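Phosphotriesterase family protein (Listeria monocytogenes serotype 4b str. H7858, PDB 3PNZ) probably hydrolyses phosphorylated sugar lactones, as a zinc-dependent lactonase of the amidohydrolase superfamily. Local coordinates at residues A[156-162]-A[187-193]. Where two conformers were deposited one is given. Residues are numbered along the deposited sequence.
Sequences GTGYNMI and HTEAGTM
Met193, with chi1, chi2 and chi3 all m, lays its flexible thioether over the turn 158-161: SD lies 3.5 Å from Asn160 C, CG 3.6 Å from Met161 N, and CE reaches Ile162 CG1 at 3.8 Å. Loops 156-162 and 187-193 follow neighbouring strands 150-152 and 184-186 of the TIM barrel. They start side by side at a single bridge, Gly156 to His187 (CA-CA 4.3 Å), where Thr157 N donates to His187 O (3.2 Å); a CB on Gly156 would crowd His187 CB. Gly158 to Met161 then form a type II turn, with Asn160 in the left-handed conformation (phi/psi 56/29), which asparagine tolerates better than most non-glycine residues. Thr192 (chi1 p) joins the loops through its hydroxyl, OG1 accepting from Asn160 N (3.0 Å) and donating to Glu189 O (2.8 Å). Tyr159 (chi1 t) sets CD1 4.0 Å from Ala190 CB, its ring giving the small methyl an apolar surface. Between the backbones one water accepts from Thr157 OG1 (2.7 Å) and Glu189 N (2.9 Å) and donates to Gly158 O (2.7 Å) and Thr192 O (2.8 Å); Gln197 NE2 also hydrogen-bonds to Thr157 OG1. Glu189 packs CB 3.4 Å from Gly158 C, then turns its carboxylate back so that OE1 accepts from His187 NE2 (2.8 Å). His187 binds zinc through ND1, beside His215, so the carboxylate probably helps to orient the metal-bound imidazole and should make it a more electron-rich ligand.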
loop_
_atom_site.group_PDB
_atom_site.type_symbol
_atom_site.label_atom_id
_atom_site.label_comp_id
_atom_site.label_asym_id
_atom_site.label_seq_id
_atom_site.Cartn_x
_atom_site.Cartn_y
_atom_site.Cartn_z
ATOM N N GLY A 156 -0.996 10.518 1.122
ATOM C CA GLY A 156 -1.735 10.214 2.333
ATOM C C GLY A 156 -2.280 11.463 2.986
ATOM O O GLY A 156 -1.722 12.559 2.851
ATOM N N THR A 157 -3.391 11.300 3.693
ATOM C CA THR A 157 -4.031 12.432 4.366
ATOM C C THR A 157 -4.210 12.127 5.857
ATOM O O THR A 157 -3.979 11.003 6.302
ATOM C CB THR A 157 -5.391 12.787 3.714
ATOM O OG1 THR A 157 -6.213 11.613 3.625
ATOM C CG2 THR A 157 -5.191 13.356 2.301
ATOM N N GLY A 158 -4.625 13.130 6.625
ATOM C CA GLY A 158 -4.680 12.996 8.073
ATOM C C GLY A 158 -6.034 12.614 8.631
ATOM O O GLY A 158 -6.995 12.367 7.885
ATOM N N TYR A 159 -6.113 12.567 9.959
ATOM C CA TYR A 159 -7.350 12.150 10.603
ATOM C C TYR A 159 -8.415 13.235 10.465
ATOM O O TYR A 159 -8.337 14.286 11.108
ATOM C CB TYR A 159 -7.122 11.814 12.076
ATOM C CG TYR A 159 -8.421 11.499 12.775
ATOM C CD1 TYR A 159 -9.171 10.386 12.407
ATOM C CD2 TYR A 159 -8.906 12.316 13.792
ATOM C CE1 TYR A 159 -10.370 10.089 13.035
ATOM C CE2 TYR A 159 -10.106 12.030 14.427
ATOM C CZ TYR A 159 -10.831 10.917 14.045
ATOM O OH TYR A 159 -12.028 10.641 14.660
ATOM N N ASN A 160 -9.418 12.967 9.636
ATOM C CA ASN A 160 -10.485 13.924 9.367
ATOM C C ASN A 160 -9.972 15.270 8.859
ATOM O O ASN A 160 -10.591 16.309 9.090
ATOM C CB ASN A 160 -11.396 14.102 10.595
ATOM C CG ASN A 160 -12.575 13.148 10.582
ATOM O OD1 ASN A 160 -12.842 12.479 9.578
ATOM N ND2 ASN A 160 -13.306 13.100 11.687
ATOM N N MET A 161 -8.828 15.237 8.171
ATOM C CA MET A 161 -8.164 16.450 7.685
ATOM C C MET A 161 -7.491 16.206 6.328
ATOM O O MET A 161 -6.940 15.128 6.100
ATOM C CB MET A 161 -7.079 16.889 8.683
ATOM C CG MET A 161 -7.573 17.368 10.058
ATOM S SD MET A 161 -6.231 17.708 11.230
ATOM C CE MET A 161 -5.745 16.054 11.715
ATOM N N ILE A 162 -7.538 17.196 5.436
ATOM C CA ILE A 162 -6.599 17.250 4.320
ATOM C C ILE A 162 -5.967 18.629 4.447
ATOM O O ILE A 162 -6.612 19.640 4.182
ATOM C CB ILE A 162 -7.260 17.069 2.952
ATOM C CG1 ILE A 162 -7.925 15.694 2.863
ATOM C CG2 ILE A 162 -6.203 17.217 1.832
ATOM C CD1 ILE A 162 -8.458 15.371 1.465
ATOM N N HIS A 187 -3.204 6.614 1.430
ATOM C CA HIS A 187 -3.374 6.318 2.841
ATOM C C HIS A 187 -4.533 7.166 3.347
ATOM O O HIS A 187 -4.555 8.364 3.114
ATOM C CB HIS A 187 -2.108 6.696 3.606
ATOM C CG HIS A 187 -2.303 6.769 5.086
ATOM N ND1 HIS A 187 -2.006 5.721 5.926
ATOM C CD2 HIS A 187 -2.763 7.769 5.877
ATOM C CE1 HIS A 187 -2.275 6.068 7.176
ATOM N NE2 HIS A 187 -2.734 7.307 7.173
ATOM N N THR A 188 -5.505 6.538 4.001
ATOM C CA THR A 188 -6.488 7.291 4.763
ATOM C C THR A 188 -6.203 7.026 6.235
ATOM O O THR A 188 -5.907 5.893 6.633
ATOM C CB THR A 188 -7.953 6.921 4.439
ATOM O OG1 THR A 188 -8.204 5.549 4.763
ATOM C CG2 THR A 188 -8.281 7.187 2.967
ATOM N N GLU A 189 -6.264 8.076 7.037
ATOM C CA GLU A 189 -6.023 7.928 8.466
ATOM C C GLU A 189 -7.326 7.481 9.125
ATOM O O GLU A 189 -8.331 8.195 9.079
ATOM C CB GLU A 189 -5.548 9.250 9.055
ATOM C CG GLU A 189 -5.088 9.133 10.496
ATOM C CD GLU A 189 -3.933 8.162 10.669
ATOM O OE1 GLU A 189 -2.998 8.180 9.833
ATOM O OE2 GLU A 189 -3.953 7.386 11.651
ATOM N N ALA A 190 -7.314 6.287 9.709
ATOM C CA ALA A 190 -8.526 5.710 10.297
ATOM C C ALA A 190 -9.656 5.644 9.276
ATOM O O ALA A 190 -10.829 5.734 9.625
ATOM C CB ALA A 190 -8.962 6.505 11.546
ATOM N N GLY A 191 -9.306 5.498 8.003
ATOM C CA GLY A 191 -10.334 5.348 6.987
ATOM C C GLY A 191 -11.143 6.598 6.691
ATOM O O GLY A 191 -12.232 6.516 6.115
ATOM N N THR A 192 -10.619 7.762 7.073
ATOM C CA THR A 192 -11.312 9.021 6.817
ATOM C C THR A 192 -10.831 9.748 5.553
ATOM O O THR A 192 -9.726 9.517 5.060
ATOM C CB THR A 192 -11.171 9.989 8.011
ATOM O OG1 THR A 192 -9.803 10.403 8.128
ATOM C CG2 THR A 192 -11.611 9.311 9.308
ATOM N N MET A 193 -11.700 10.615 5.043
ATOM C CA MET A 193 -11.383 11.588 3.997
ATOM C C MET A 193 -11.348 11.012 2.582
ATOM O O MET A 193 -10.911 11.689 1.654
ATOM C CB MET A 193 -10.082 12.336 4.300
ATOM C CG MET A 193 -10.079 13.035 5.669
ATOM S SD MET A 193 -11.539 14.091 5.959
ATOM C CE MET A 193 -11.163 15.480 4.906
HETATM O O HOH W 1 -7.241 10.573 5.885
#